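Local coordinates for protein ACDH-11, isoform b (Caenorhabditis elegans, PDB 4Y9J) that is a flavoprotein of the acyl-CoA dehydrogenase family that binds flavin-adenine dinucleotide and is found here as an assembly of four chains, at residues 22-30 with 51-62; 393-404 with 455-466. One frame throughout, in Å; residues are numbered along the deposited sequence.

Overall arrangement
The two contacts lie in different parts of an acyl-CoA dehydrogenase-type chain. Their centres are about 34 Å apart, and their nearest atoms about 17 Å. They sit on opposite sides of the chain's centre and share no helix. Interaction 1 comes first along the chain and closes before interaction 2 opens. It packs the loop 22-30 on helix 44-74, in the AidB-like N-terminal region. Interaction 2 pairs helix 389-419 with helix 449-461, in the acyl-CoA dehydrogenase C-terminal domain, and lines part of the UCC pocket. Helix 304-338 touches side chains of both. Interaction 1 is thus a packing contact of the N-terminal region, and interaction 2 is part of a ligand site.

Interaction 1 (22-30 with 51-62); sequences PTLHNPYKD and AADLSKFGDRIT
The Tyr28 ring lies along helix 51-62, with Ala51 O over one face. Leu54 CB and Ser55 N approach the ring obliquely, and Leu54 CD1 reaches its CE1; Leu54 CB comes to 3.6 Å from Tyr28 CD1. The Tyr28 and Leu54 side chains cross at about a right angle. With CG anti to the backbone N (chi1 -176°), the ring points along the helix. Its hydroxyl reaches Ala51 CB and is hydrogen-bonded to Asp35 of helix 34-41.

The second flat group is the Asn26 amide. Both acceptors of ND2 lie near the amide plane. Ser55 O, 3.0 Å from Asn26 ND2, receives one N-H on a lone pair. Asp59 OD1 takes the other at 2.7 Å from Asn26 ND2, but is met from above the carboxylate plane. The amide and carboxylate planes are 84° apart. Gly58 has no side chain, and Asn26 OD1 comes to 3.6 Å from its CA. This same OD1 accepts from Tyr28 N at 2.9 Å and from Lys29 N at 3.1 Å. Four bonds therefore fix the rotation of the amide.

At the solvent side, Lys29 CE passes close to Ser55 OG. One water accepts from Lys29 NZ and donates to Asp59 OD1. Lys29 NZ and Asp59 OD1 themselves stay 4.5 Å apart, too far for a salt bridge. A second water joins Ser55 OG to Asp59 OD2.

Van der Waals contacts finish the other end. The Thr62 methyl CG2 rests 3.4 Å from the carbonyl oxygen Leu24 O. Ile61 CG2 makes apolar contacts with Pro27 CG and Leu24 CD2. The His25 ring, whose NE2 is hydrogen-bonded to Asp336, meets Phe591 of the second subunit with the planes at about 85°.

Asn26 OD1 forms an Asx turn with Tyr28 N and an Asx motif with Lys29 N, while its ND2 ties this turn to helix 44-74 of the AidB-like N-terminal region.

Interaction 2 (393-404 with 455-466); sequences MMLRLITPVLKL and DVLRVFSGKENI. With UCC (S-{(3S,5R,9R)-1-[(2R,3S,4R,5R)-5-(6-amino-9H-purin-9-yl)-4-hydroxy-3-(phosphonooxy)tetrahydrofuran-2-yl]-3,5,9-trihydroxy-8,8-dimethyl-3,5-dioxido-10,14-dioxo-2,4,6-trioxa-11,15-diaza-3lambda~5~,5lambda~5~-diphosphaheptadecan-17-yl} undecanethioate), chain F.
Leu397 and Val456 interlock as knobs into holes where helix 393-404 runs nearly antiparallel to helix 455-461. The axes of these segments approach to 9.3 Å at an angle of 165°. This helix pair belongs to the C-terminal helical region of the acyl-CoA dehydrogenase fold.

The apolar contacts form the core. Leu397 sits among Val456, Val459, Phe460 and Ile466. Val456 in turn sits among Leu397, Pro400, Val401 and Leu404, with its CG2 3.6 Å from Val401 CG2. Helix 524-545 adds packing through Ala532 on Val401 and Phe529 on Leu404.

The charged contacts lie beside this core. Arg396 and Arg458 both form salt bridges with Asp455, and the three make a salt-bridge network. Arg396 grips Asp455 end-on, NH1 to OD2 at 2.9 Å and NH2 to OD1 at 2.8 Å. The two flat groups are nearly coplanar, and both oxygens are met on the syn side. Asp455 OD1 also accepts from Arg458 NH1 at 2.7 Å, on its anti side.

The ligand contacts use the same two arginines. The Arg396 chain turns at chi2 (68°), which lays the guanidinium between two partners. Val459 CG2 lies over the centre of one face, and the adenine ring of UCC covers the opposite face through N1. Arg458 binds UCC OP3 through NH1 and NH2, and UCC O12 lies 3.0 Å from both its NE and its NH2.

Interaction 1 (22-30 with 51-62)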
loop_
_atom_site.group_PDB
_atom_site.type_symbol
_atom_site.label_atom_id
_atom_site.label_comp_id
_atom_site.label_asym_id
_atom_site.label_seq_id
_atom_site.Cartn_x
_atom_site.Cartn_y
_atom_site.Cartn_z
ATOM N N PRO B 22 -6.241 -18.747 20.667
ATOM C CA PRO B 22 -6.332 -18.493 22.107
ATOM C C PRO B 22 -7.411 -17.493 22.446
ATOM O O PRO B 22 -7.721 -16.599 21.617
ATOM C CB PRO B 22 -4.959 -17.891 22.418
ATOM C CG PRO B 22 -4.528 -17.275 21.153
ATOM C CD PRO B 22 -4.988 -18.244 20.101
ATOM N N THR B 23 -7.910 -17.576 23.652
ATOM C CA THR B 23 -8.907 -16.662 24.197
ATOM C C THR B 23 -8.275 -15.750 25.255
ATOM O O THR B 23 -7.582 -16.247 26.139
ATOM C CB THR B 23 -10.028 -17.445 24.892
ATOM O OG1 THR B 23 -10.631 -18.336 23.964
ATOM C CG2 THR B 23 -11.141 -16.518 25.497
ATOM N N LEU B 24 -8.567 -14.447 25.167
ATOM C CA LEU B 24 -8.161 -13.470 26.155
ATOM C C LEU B 24 -9.235 -13.399 27.193
ATOM O O LEU B 24 -10.452 -13.001 26.947
ATOM C CB LEU B 24 -7.939 -12.088 25.546
ATOM C CG LEU B 24 -7.561 -11.004 26.538
ATOM C CD1 LEU B 24 -6.232 -11.358 27.149
ATOM C CD2 LEU B 24 -7.550 -9.611 25.914
ATOM N N HIS B 25 -8.835 -13.788 28.379
ATOM C CA HIS B 25 -9.770 -13.742 29.492
ATOM C C HIS B 25 -9.612 -12.421 30.241
ATOM O O HIS B 25 -8.605 -11.765 30.093
ATOM C CB HIS B 25 -9.488 -14.906 30.439
ATOM C CG HIS B 25 -9.548 -16.252 29.785
ATOM N ND1 HIS B 25 -10.741 -16.839 29.406
ATOM C CD2 HIS B 25 -8.578 -17.150 29.499
ATOM C CE1 HIS B 25 -10.486 -18.034 28.885
ATOM N NE2 HIS B 25 -9.186 -18.236 28.921
ATOM N N ASN B 26 -10.625 -12.045 31.043
ATOM C CA ASN B 26 -10.568 -10.831 31.886
ATOM C C ASN B 26 -9.219 -10.812 32.588
ATOM O O ASN B 26 -8.967 -11.719 33.399
ATOM C CB ASN B 26 -11.697 -10.878 32.926
ATOM C CG ASN B 26 -11.715 -9.643 33.843
ATOM O OD1 ASN B 26 -10.697 -9.265 34.401
ATOM N ND2 ASN B 26 -12.861 -9.047 33.996
ATOM N N PRO B 27 -8.340 -9.821 32.287
ATOM C CA PRO B 27 -6.988 -9.884 32.788
ATOM C C PRO B 27 -6.826 -9.592 34.288
ATOM O O PRO B 27 -5.772 -9.844 34.827
ATOM C CB PRO B 27 -6.251 -8.884 31.924
ATOM C CG PRO B 27 -7.271 -7.900 31.537
ATOM C CD PRO B 27 -8.451 -8.738 31.296
ATOM N N TYR B 28 -7.830 -9.048 34.940
ATOM C CA TYR B 28 -7.771 -8.851 36.353
ATOM C C TYR B 28 -8.088 -10.209 36.976
ATOM O O TYR B 28 -7.317 -10.715 37.755
ATOM C CB TYR B 28 -8.779 -7.807 36.831
ATOM C CG TYR B 28 -8.601 -7.588 38.305
ATOM C CD1 TYR B 28 -7.518 -6.899 38.788
ATOM C CD2 TYR B 28 -9.424 -8.212 39.221
ATOM C CE1 TYR B 28 -7.302 -6.761 40.154
ATOM C CE2 TYR B 28 -9.194 -8.095 40.581
ATOM C CZ TYR B 28 -8.125 -7.360 41.040
ATOM O OH TYR B 28 -7.921 -7.236 42.415
ATOM N N LYS B 29 -9.193 -10.824 36.597
ATOM C CA LYS B 29 -9.613 -12.097 37.181
ATOM C C LYS B 29 -8.653 -13.246 36.886
ATOM O O LYS B 29 -8.477 -14.113 37.682
ATOM C CB LYS B 29 -10.971 -12.493 36.655
ATOM C CG LYS B 29 -12.088 -11.614 37.200
ATOM C CD LYS B 29 -13.426 -11.922 36.545
ATOM C CE LYS B 29 -14.460 -10.956 37.037
ATOM N NZ LYS B 29 -15.777 -11.247 36.436
ATOM N N ASP B 30 -8.061 -13.225 35.696
ATOM C CA ASP B 30 -7.280 -14.318 35.192
ATOM C C ASP B 30 -5.861 -14.197 35.658
ATOM O O ASP B 30 -5.105 -15.191 35.505
ATOM C CB ASP B 30 -7.338 -14.313 33.650
ATOM C CG ASP B 30 -6.816 -15.637 33.005
ATOM O OD1 ASP B 30 -7.471 -16.717 33.172
ATOM O OD2 ASP B 30 -5.775 -15.563 32.321
ATOM N N ALA B 51 -10.500 -3.230 43.541
ATOM C CA ALA B 51 -10.696 -4.458 42.802
ATOM C C ALA B 51 -11.957 -4.401 41.978
ATOM O O ALA B 51 -11.977 -4.954 40.886
ATOM C CB ALA B 51 -10.769 -5.671 43.719
ATOM N N ALA B 52 -13.016 -3.771 42.470
ATOM C CA ALA B 52 -14.219 -3.678 41.621
ATOM C C ALA B 52 -13.937 -2.827 40.386
ATOM O O ALA B 52 -14.320 -3.214 39.292
ATOM C CB ALA B 52 -15.417 -3.170 42.365
ATOM N N ASP B 53 -13.200 -1.734 40.531
ATOM C CA ASP B 53 -12.860 -0.942 39.353
ATOM C C ASP B 53 -12.051 -1.737 38.314
ATOM O O ASP B 53 -12.321 -1.717 37.114
ATOM C CB ASP B 53 -12.102 0.310 39.722
ATOM C CG ASP B 53 -11.830 1.189 38.515
ATOM O OD1 ASP B 53 -12.781 1.710 37.861
ATOM O OD2 ASP B 53 -10.682 1.397 38.252
ATOM N N LEU B 54 -11.052 -2.465 38.783
ATOM C CA LEU B 54 -10.168 -3.180 37.933
ATOM C C LEU B 54 -10.843 -4.359 37.267
ATOM O O LEU B 54 -10.615 -4.610 36.069
ATOM C CB LEU B 54 -8.925 -3.629 38.693
ATOM C CG LEU B 54 -8.045 -2.480 39.186
ATOM C CD1 LEU B 54 -6.974 -3.129 40.052
ATOM C CD2 LEU B 54 -7.384 -1.715 38.035
ATOM N N SER B 55 -11.681 -5.059 38.011
ATOM C CA SER B 55 -12.408 -6.161 37.462
ATOM C C SER B 55 -13.365 -5.716 36.327
ATOM O O SER B 55 -13.425 -6.374 35.267
ATOM C CB SER B 55 -13.178 -6.894 38.548
ATOM O OG SER B 55 -13.684 -8.088 37.986
ATOM N N LYS B 56 -14.055 -4.597 36.535
ATOM C CA LYS B 56 -14.941 -4.004 35.538
ATOM C C LYS B 56 -14.120 -3.582 34.340
ATOM O O LYS B 56 -14.472 -3.927 33.197
ATOM C CB LYS B 56 -15.758 -2.850 36.136
ATOM C CG LYS B 56 -16.601 -2.064 35.111
ATOM C CD LYS B 56 -17.558 -1.093 35.800
ATOM C CE LYS B 56 -18.187 -0.168 34.775
ATOM N NZ LYS B 56 -18.481 1.149 35.385
ATOM N N PHE B 57 -12.980 -2.935 34.580
ATOM C CA PHE B 57 -12.106 -2.559 33.481
ATOM C C PHE B 57 -11.609 -3.737 32.687
ATOM O O PHE B 57 -11.451 -3.657 31.457
ATOM C CB PHE B 57 -10.956 -1.699 34.015
ATOM C CG PHE B 57 -10.102 -1.064 32.970
ATOM C CD1 PHE B 57 -10.655 -0.251 31.961
ATOM C CD2 PHE B 57 -8.750 -1.244 32.990
ATOM C CE1 PHE B 57 -9.854 0.333 31.027
ATOM C CE2 PHE B 57 -7.919 -0.676 32.046
ATOM C CZ PHE B 57 -8.482 0.103 31.036
ATOM N N GLY B 58 -11.306 -4.837 33.350
ATOM C CA GLY B 58 -10.949 -6.062 32.683
ATOM C C GLY B 58 -11.965 -6.568 31.686
ATOM O O GLY B 58 -11.559 -7.104 30.654
ATOM N N ASP B 59 -13.254 -6.413 31.969
ATOM C CA ASP B 59 -14.276 -6.776 31.006
ATOM C C ASP B 59 -14.344 -5.773 29.861
ATOM O O ASP B 59 -14.681 -6.126 28.707
ATOM C CB ASP B 59 -15.638 -6.876 31.612
ATOM C CG ASP B 59 -15.793 -8.048 32.575
ATOM O OD1 ASP B 59 -15.096 -9.098 32.485
ATOM O OD2 ASP B 59 -16.691 -7.927 33.430
ATOM N N ARG B 60 -14.004 -4.535 30.161
ATOM C CA ARG B 60 -13.896 -3.550 29.099
ATOM C C ARG B 60 -12.729 -3.840 28.178
ATOM O O ARG B 60 -12.791 -3.559 26.965
ATOM C CB ARG B 60 -13.783 -2.169 29.656
ATOM C CG ARG B 60 -14.053 -1.107 28.611
ATOM C CD ARG B 60 -13.963 0.336 29.101
ATOM N NE ARG B 60 -14.561 1.216 28.089
ATOM C CZ ARG B 60 -14.927 2.476 28.249
ATOM N NH1 ARG B 60 -14.700 3.167 29.350
ATOM N NH2 ARG B 60 -15.485 3.080 27.241
ATOM N N ILE B 61 -11.635 -4.369 28.728
ATOM C CA ILE B 61 -10.489 -4.754 27.937
ATOM C C ILE B 61 -10.917 -5.845 26.929
ATOM O O ILE B 61 -10.591 -5.738 25.749
ATOM C CB ILE B 61 -9.312 -5.282 28.788
ATOM C CG1 ILE B 61 -8.748 -4.265 29.794
ATOM C CG2 ILE B 61 -8.200 -5.855 27.952
ATOM C CD1 ILE B 61 -8.131 -3.076 29.204
ATOM N N THR B 62 -11.592 -6.894 27.391
ATOM C CA THR B 62 -11.902 -8.006 26.531
ATOM C C THR B 62 -13.022 -7.635 25.532
ATOM O O THR B 62 -12.937 -7.980 24.360
ATOM C CB THR B 62 -12.316 -9.279 27.292
ATOM O OG1 THR B 62 -13.468 -9.023 28.106
ATOM C CG2 THR B 62 -11.117 -9.843 28.126
HETATM O O HOH W 1 -16.155 -8.046 36.657
HETATM O O HOH W 2 -15.896 -11.290 33.625
#

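Interaction 2 (393-404 with 455-466)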
loop_
_atom_site.group_PDB
_atom_site.type_symbol
_atom_site.label_atom_id
_atom_site.label_comp_id
_atom_site.label_asym_id
_atom_site.label_seq_id
_atom_site.Cartn_x
_atom_site.Cartn_y
_atom_site.Cartn_z
ATOM N N MET B 393 15.256 6.348 49.649
ATOM C CA MET B 393 16.410 5.805 48.898
ATOM C C MET B 393 16.011 4.660 47.969
ATOM O O MET B 393 16.468 4.617 46.821
ATOM C CB MET B 393 17.556 5.372 49.834
ATOM C CG MET B 393 18.296 6.582 50.403
ATOM S SD MET B 393 19.680 6.125 51.476
ATOM C CE MET B 393 18.783 5.842 52.992
ATOM N N MET B 394 15.186 3.739 48.460
ATOM C CA MET B 394 14.750 2.612 47.664
ATOM C C MET B 394 13.900 3.029 46.455
ATOM O O MET B 394 13.937 2.360 45.407
ATOM C CB MET B 394 14.010 1.580 48.519
ATOM C CG MET B 394 14.909 0.794 49.453
ATOM S SD MET B 394 16.370 0.176 48.619
ATOM C CE MET B 394 17.583 1.455 48.991
ATOM N N LEU B 395 13.167 4.139 46.551
ATOM C CA LEU B 395 12.442 4.650 45.367
ATOM C C LEU B 395 13.410 5.078 44.296
ATOM O O LEU B 395 13.224 4.755 43.135
ATOM C CB LEU B 395 11.560 5.854 45.712
ATOM C CG LEU B 395 10.757 6.539 44.604
ATOM C CD1 LEU B 395 9.930 5.588 43.726
ATOM C CD2 LEU B 395 9.904 7.632 45.223
ATOM N N ARG B 396 14.476 5.759 44.681
ATOM C CA ARG B 396 15.422 6.270 43.680
ATOM C C ARG B 396 16.207 5.151 43.016
ATOM O O ARG B 396 16.471 5.206 41.787
ATOM C CB ARG B 396 16.382 7.283 44.325
ATOM C CG ARG B 396 17.434 7.812 43.341
ATOM C CD ARG B 396 16.904 8.688 42.216
ATOM N NE ARG B 396 17.955 9.112 41.294
ATOM C CZ ARG B 396 18.272 8.495 40.140
ATOM N NH1 ARG B 396 17.585 7.431 39.687
ATOM N NH2 ARG B 396 19.281 8.979 39.412
ATOM N N LEU B 397 16.510 4.126 43.811
ATOM C CA LEU B 397 17.247 2.945 43.348
ATOM C C LEU B 397 16.380 2.007 42.483
ATOM O O LEU B 397 16.820 1.528 41.413
ATOM C CB LEU B 397 17.766 2.146 44.533
ATOM C CG LEU B 397 18.428 0.834 44.154
ATOM C CD1 LEU B 397 19.655 1.145 43.300
ATOM C CD2 LEU B 397 18.769 0.010 45.383
ATOM N N ILE B 398 15.172 1.711 42.954
ATOM C CA ILE B 398 14.306 0.738 42.297
ATOM C C ILE B 398 13.846 1.112 40.881
ATOM O O ILE B 398 13.651 0.253 40.061
ATOM C CB ILE B 398 13.125 0.331 43.187
ATOM C CG1 ILE B 398 12.589 -1.035 42.764
ATOM C CG2 ILE B 398 12.013 1.354 43.136
ATOM C CD1 ILE B 398 11.519 -1.547 43.688
ATOM N N THR B 399 13.700 2.392 40.598
ATOM C CA THR B 399 13.119 2.832 39.383
ATOM C C THR B 399 13.976 2.388 38.191
ATOM O O THR B 399 13.462 1.692 37.276
ATOM C CB THR B 399 12.887 4.353 39.448
ATOM O OG1 THR B 399 11.819 4.575 40.343
ATOM C CG2 THR B 399 12.428 4.834 38.132
ATOM N N PRO B 400 15.303 2.683 38.221
ATOM C CA PRO B 400 16.078 2.202 37.063
ATOM C C PRO B 400 16.307 0.684 37.047
ATOM O O PRO B 400 16.363 0.093 35.951
ATOM C CB PRO B 400 17.411 2.936 37.215
ATOM C CG PRO B 400 17.516 3.271 38.706
ATOM C CD PRO B 400 16.092 3.611 39.047
ATOM N N VAL B 401 16.437 0.087 38.235
ATOM C CA VAL B 401 16.665 -1.356 38.374
ATOM C C VAL B 401 15.451 -2.090 37.782
ATOM O O VAL B 401 15.591 -2.972 36.940
ATOM C CB VAL B 401 16.914 -1.758 39.832
ATOM C CG1 VAL B 401 16.961 -3.267 39.965
ATOM C CG2 VAL B 401 18.186 -1.124 40.359
ATOM N N LEU B 402 14.258 -1.683 38.198
ATOM C CA LEU B 402 13.018 -2.250 37.643
ATOM C C LEU B 402 12.865 -2.136 36.130
ATOM O O LEU B 402 12.634 -3.132 35.419
ATOM C CB LEU B 402 11.828 -1.624 38.316
ATOM C CG LEU B 402 10.459 -1.937 37.772
ATOM C CD1 LEU B 402 10.103 -3.393 37.941
ATOM C CD2 LEU B 402 9.397 -1.079 38.444
ATOM N N LYS B 403 13.025 -0.913 35.644
ATOM C CA LYS B 403 12.940 -0.676 34.233
ATOM C C LYS B 403 13.931 -1.553 33.473
ATOM O O LYS B 403 13.556 -2.232 32.484
ATOM C CB LYS B 403 13.154 0.822 33.926
ATOM C CG LYS B 403 12.776 1.344 32.530
ATOM C CD LYS B 403 13.516 0.738 31.358
ATOM C CE LYS B 403 13.521 1.661 30.155
ATOM N NZ LYS B 403 14.118 1.088 28.944
ATOM N N LEU B 404 15.191 -1.502 33.837
ATOM C CA LEU B 404 16.186 -2.187 33.030
ATOM C C LEU B 404 16.026 -3.690 33.145
ATOM O O LEU B 404 16.258 -4.434 32.176
ATOM C CB LEU B 404 17.597 -1.744 33.365
ATOM C CG LEU B 404 18.200 -2.102 34.710
ATOM C CD1 LEU B 404 18.914 -3.457 34.650
ATOM C CD2 LEU B 404 19.169 -1.019 35.193
ATOM N N ASP B 455 22.918 4.564 35.618
ATOM C CA ASP B 455 22.102 5.389 36.518
ATOM C C ASP B 455 22.069 4.728 37.862
ATOM O O ASP B 455 22.117 5.415 38.901
ATOM C CB ASP B 455 20.680 5.603 36.003
ATOM C CG ASP B 455 19.849 6.547 36.910
ATOM O OD1 ASP B 455 20.334 7.674 37.188
ATOM O OD2 ASP B 455 18.715 6.195 37.363
ATOM N N VAL B 456 22.003 3.399 37.887
ATOM C CA VAL B 456 22.098 2.735 39.176
ATOM C C VAL B 456 23.404 3.155 39.903
ATOM O O VAL B 456 23.447 3.386 41.157
ATOM C CB VAL B 456 21.995 1.207 39.015
ATOM C CG1 VAL B 456 22.296 0.535 40.336
ATOM C CG2 VAL B 456 20.613 0.802 38.556
ATOM N N LEU B 457 24.492 3.207 39.126
ATOM C CA LEU B 457 25.771 3.660 39.673
ATOM C C LEU B 457 25.745 5.159 40.069
ATOM O O LEU B 457 26.309 5.549 41.087
ATOM C CB LEU B 457 26.914 3.372 38.702
ATOM C CG LEU B 457 27.173 1.887 38.423
ATOM C CD1 LEU B 457 28.466 1.827 37.634
ATOM C CD2 LEU B 457 27.277 1.018 39.693
ATOM N N ARG B 458 25.102 6.016 39.284
ATOM C CA ARG B 458 24.920 7.394 39.728
ATOM C C ARG B 458 24.183 7.419 41.087
ATOM O O ARG B 458 24.513 8.253 41.982
ATOM C CB ARG B 458 24.146 8.162 38.662
ATOM C CG ARG B 458 23.682 9.572 39.071
ATOM C CD ARG B 458 22.579 10.040 38.112
ATOM N NE ARG B 458 23.138 10.451 36.835
ATOM C CZ ARG B 458 22.953 9.860 35.648
ATOM N NH1 ARG B 458 22.151 8.800 35.476
ATOM N NH2 ARG B 458 23.585 10.371 34.597
ATOM N N VAL B 459 23.192 6.532 41.263
ATOM C CA VAL B 459 22.475 6.431 42.547
ATOM C C VAL B 459 23.419 6.189 43.713
ATOM O O VAL B 459 23.317 6.855 44.770
ATOM C CB VAL B 459 21.296 5.432 42.524
ATOM C CG1 VAL B 459 20.625 5.410 43.905
ATOM C CG2 VAL B 459 20.277 5.904 41.521
ATOM N N PHE B 460 24.340 5.259 43.553
ATOM C CA PHE B 460 25.364 4.953 44.617
ATOM C C PHE B 460 26.426 6.050 44.851
ATOM O O PHE B 460 26.946 6.229 45.946
ATOM C CB PHE B 460 26.036 3.636 44.294
ATOM C CG PHE B 460 25.129 2.443 44.477
ATOM C CD1 PHE B 460 24.672 2.100 45.721
ATOM C CD2 PHE B 460 24.778 1.648 43.442
ATOM C CE1 PHE B 460 23.869 0.984 45.911
ATOM C CE2 PHE B 460 23.990 0.529 43.634
ATOM C CZ PHE B 460 23.508 0.215 44.852
ATOM N N SER B 461 26.640 6.861 43.832
ATOM C CA SER B 461 27.660 7.900 43.815
ATOM C C SER B 461 27.414 9.201 44.566
ATOM O O SER B 461 28.361 9.907 44.826
ATOM C CB SER B 461 27.929 8.248 42.350
ATOM O OG SER B 461 28.486 7.109 41.738
ATOM N N GLY B 462 26.174 9.587 44.816
ATOM C CA GLY B 462 25.961 10.871 45.487
ATOM C C GLY B 462 26.785 10.794 46.754
ATOM O O GLY B 462 27.812 11.496 46.906
ATOM N N LYS B 463 26.272 10.076 47.741
ATOM C CA LYS B 463 24.890 10.236 48.127
ATOM C C LYS B 463 24.775 10.114 49.668
ATOM O O LYS B 463 25.525 10.759 50.446
ATOM C CB LYS B 463 23.985 9.237 47.366
ATOM C CG LYS B 463 22.531 9.725 47.238
ATOM C CD LYS B 463 21.956 9.527 45.820
ATOM C CE LYS B 463 20.593 10.189 45.743
ATOM N NZ LYS B 463 19.985 9.815 44.454
ATOM N N GLU B 464 23.781 9.335 50.082
ATOM C CA GLU B 464 23.749 8.675 51.352
ATOM C C GLU B 464 23.981 7.193 51.030
ATOM O O GLU B 464 24.143 6.790 49.854
ATOM C CB GLU B 464 22.388 8.887 52.048
ATOM C CG GLU B 464 21.707 10.245 51.822
ATOM C CD GLU B 464 20.843 10.299 50.562
ATOM O OE1 GLU B 464 20.773 9.307 49.807
ATOM O OE2 GLU B 464 20.220 11.351 50.312
ATOM N N ASN B 465 24.007 6.384 52.068
ATOM C CA ASN B 465 24.413 4.999 51.966
ATOM C C ASN B 465 23.293 4.144 51.384
ATOM O O ASN B 465 22.512 3.501 52.115
ATOM C CB ASN B 465 24.869 4.454 53.324
ATOM C CG ASN B 465 25.770 3.260 53.162
ATOM O OD1 ASN B 465 25.694 2.533 52.151
ATOM N ND2 ASN B 465 26.658 3.066 54.115
ATOM N N ILE B 466 23.230 4.144 50.041
ATOM C CA ILE B 466 22.189 3.399 49.328
ATOM C C ILE B 466 22.351 1.918 49.625
ATOM O O ILE B 466 21.379 1.221 49.847
ATOM C CB ILE B 466 22.151 3.673 47.775
ATOM C CG1 ILE B 466 21.417 4.973 47.450
ATOM C CG2 ILE B 466 21.307 2.651 47.107
ATOM C CD1 ILE B 466 22.260 6.193 47.732
HETATM O OA1 UCC F . 12.519 7.567 24.931
HETATM C CA1 UCC F . 11.675 8.514 25.172
HETATM C CA2 UCC F . 10.152 8.508 24.995
HETATM C CA3 UCC F . 9.428 7.208 24.840
HETATM C CA4 UCC F . 8.086 7.188 25.648
HETATM C CA5 UCC F . 8.206 6.193 26.809
HETATM C CA6 UCC F . 6.969 5.377 26.959
HETATM C CA7 UCC F . 7.081 4.389 28.109
HETATM C CA8 UCC F . 5.682 3.921 28.086
HETATM C CA9 UCC F . 5.374 2.524 28.149
HETATM C C10 UCC F . 4.752 1.992 26.937
HETATM C C11 UCC F . 5.791 0.976 26.485
HETATM S S UCC F . 12.066 10.048 25.712
HETATM C CP1 UCC F . 13.888 10.167 25.879
HETATM C CP2 UCC F . 14.501 9.231 26.875
HETATM N NP1 UCC F . 15.909 9.566 27.173
HETATM C CP3 UCC F . 16.459 8.996 28.247
HETATM O OP1 UCC F . 15.916 8.126 28.927
HETATM C CP4 UCC F . 17.814 9.522 28.675
HETATM C CP5 UCC F . 18.784 8.342 28.839
HETATM N NP2 UCC F . 19.966 8.958 29.429
HETATM C CP6 UCC F . 20.122 9.198 30.731
HETATM O OP2 UCC F . 19.330 8.825 31.585
HETATM C CP8 UCC F . 21.431 9.869 31.096
HETATM O OP3 UCC F . 21.993 9.191 32.260
HETATM C CPB UCC F . 21.346 11.301 31.569
HETATM C CP7 UCC F . 20.238 11.699 32.556
HETATM C CP9 UCC F . 20.586 11.959 30.337
HETATM C CPA UCC F . 22.639 12.119 31.358
HETATM O O7 UCC F . 22.421 13.487 31.787
HETATM P P2 UCC F . 23.685 14.423 32.178
HETATM O O21 UCC F . 23.208 15.822 32.530
HETATM O O22 UCC F . 24.779 14.118 31.144
HETATM O O6 UCC F . 24.189 13.635 33.509
HETATM P P1 UCC F . 24.266 14.159 35.011
HETATM O O11 UCC F . 25.178 15.366 35.173
HETATM O O12 UCC F . 24.565 12.904 35.775
HETATM O "O5'" UCC F . 22.672 14.594 35.243
HETATM C "C5'" UCC F . 22.333 15.969 35.550
HETATM C "C4'" UCC F . 21.471 16.071 36.824
HETATM C "C3'" UCC F . 22.207 15.519 38.041
HETATM O "O3'" UCC F . 21.725 16.273 39.124
HETATM P P3 UCC F . 22.655 17.234 39.965
HETATM O O33 UCC F . 21.667 17.880 40.911
HETATM O O32 UCC F . 23.120 18.274 38.973
HETATM O O31 UCC F . 23.722 16.289 40.572
HETATM C "C2'" UCC F . 21.743 14.077 38.196
HETATM O "O2'" UCC F . 21.665 13.602 39.539
HETATM O "O4'" UCC F . 20.282 15.268 36.674
HETATM C "C1'" UCC F . 20.312 14.254 37.671
HETATM N N9 UCC F . 19.658 13.034 37.178
HETATM C C4 UCC F . 18.673 12.444 37.846
HETATM N N3 UCC F . 17.967 12.718 38.969
HETATM C C8 UCC F . 19.991 12.327 36.072
HETATM N N7 UCC F . 19.172 11.263 35.980
HETATM C C5 UCC F . 18.326 11.278 37.036
HETATM C C6 UCC F . 17.174 10.466 37.510
HETATM N N6 UCC F . 16.801 9.371 36.801
HETATM N N1 UCC F . 16.581 10.820 38.696
HETATM C C2 UCC F . 16.977 11.909 39.386
HETATM O O HOH W 3 18.566 11.487 42.907
#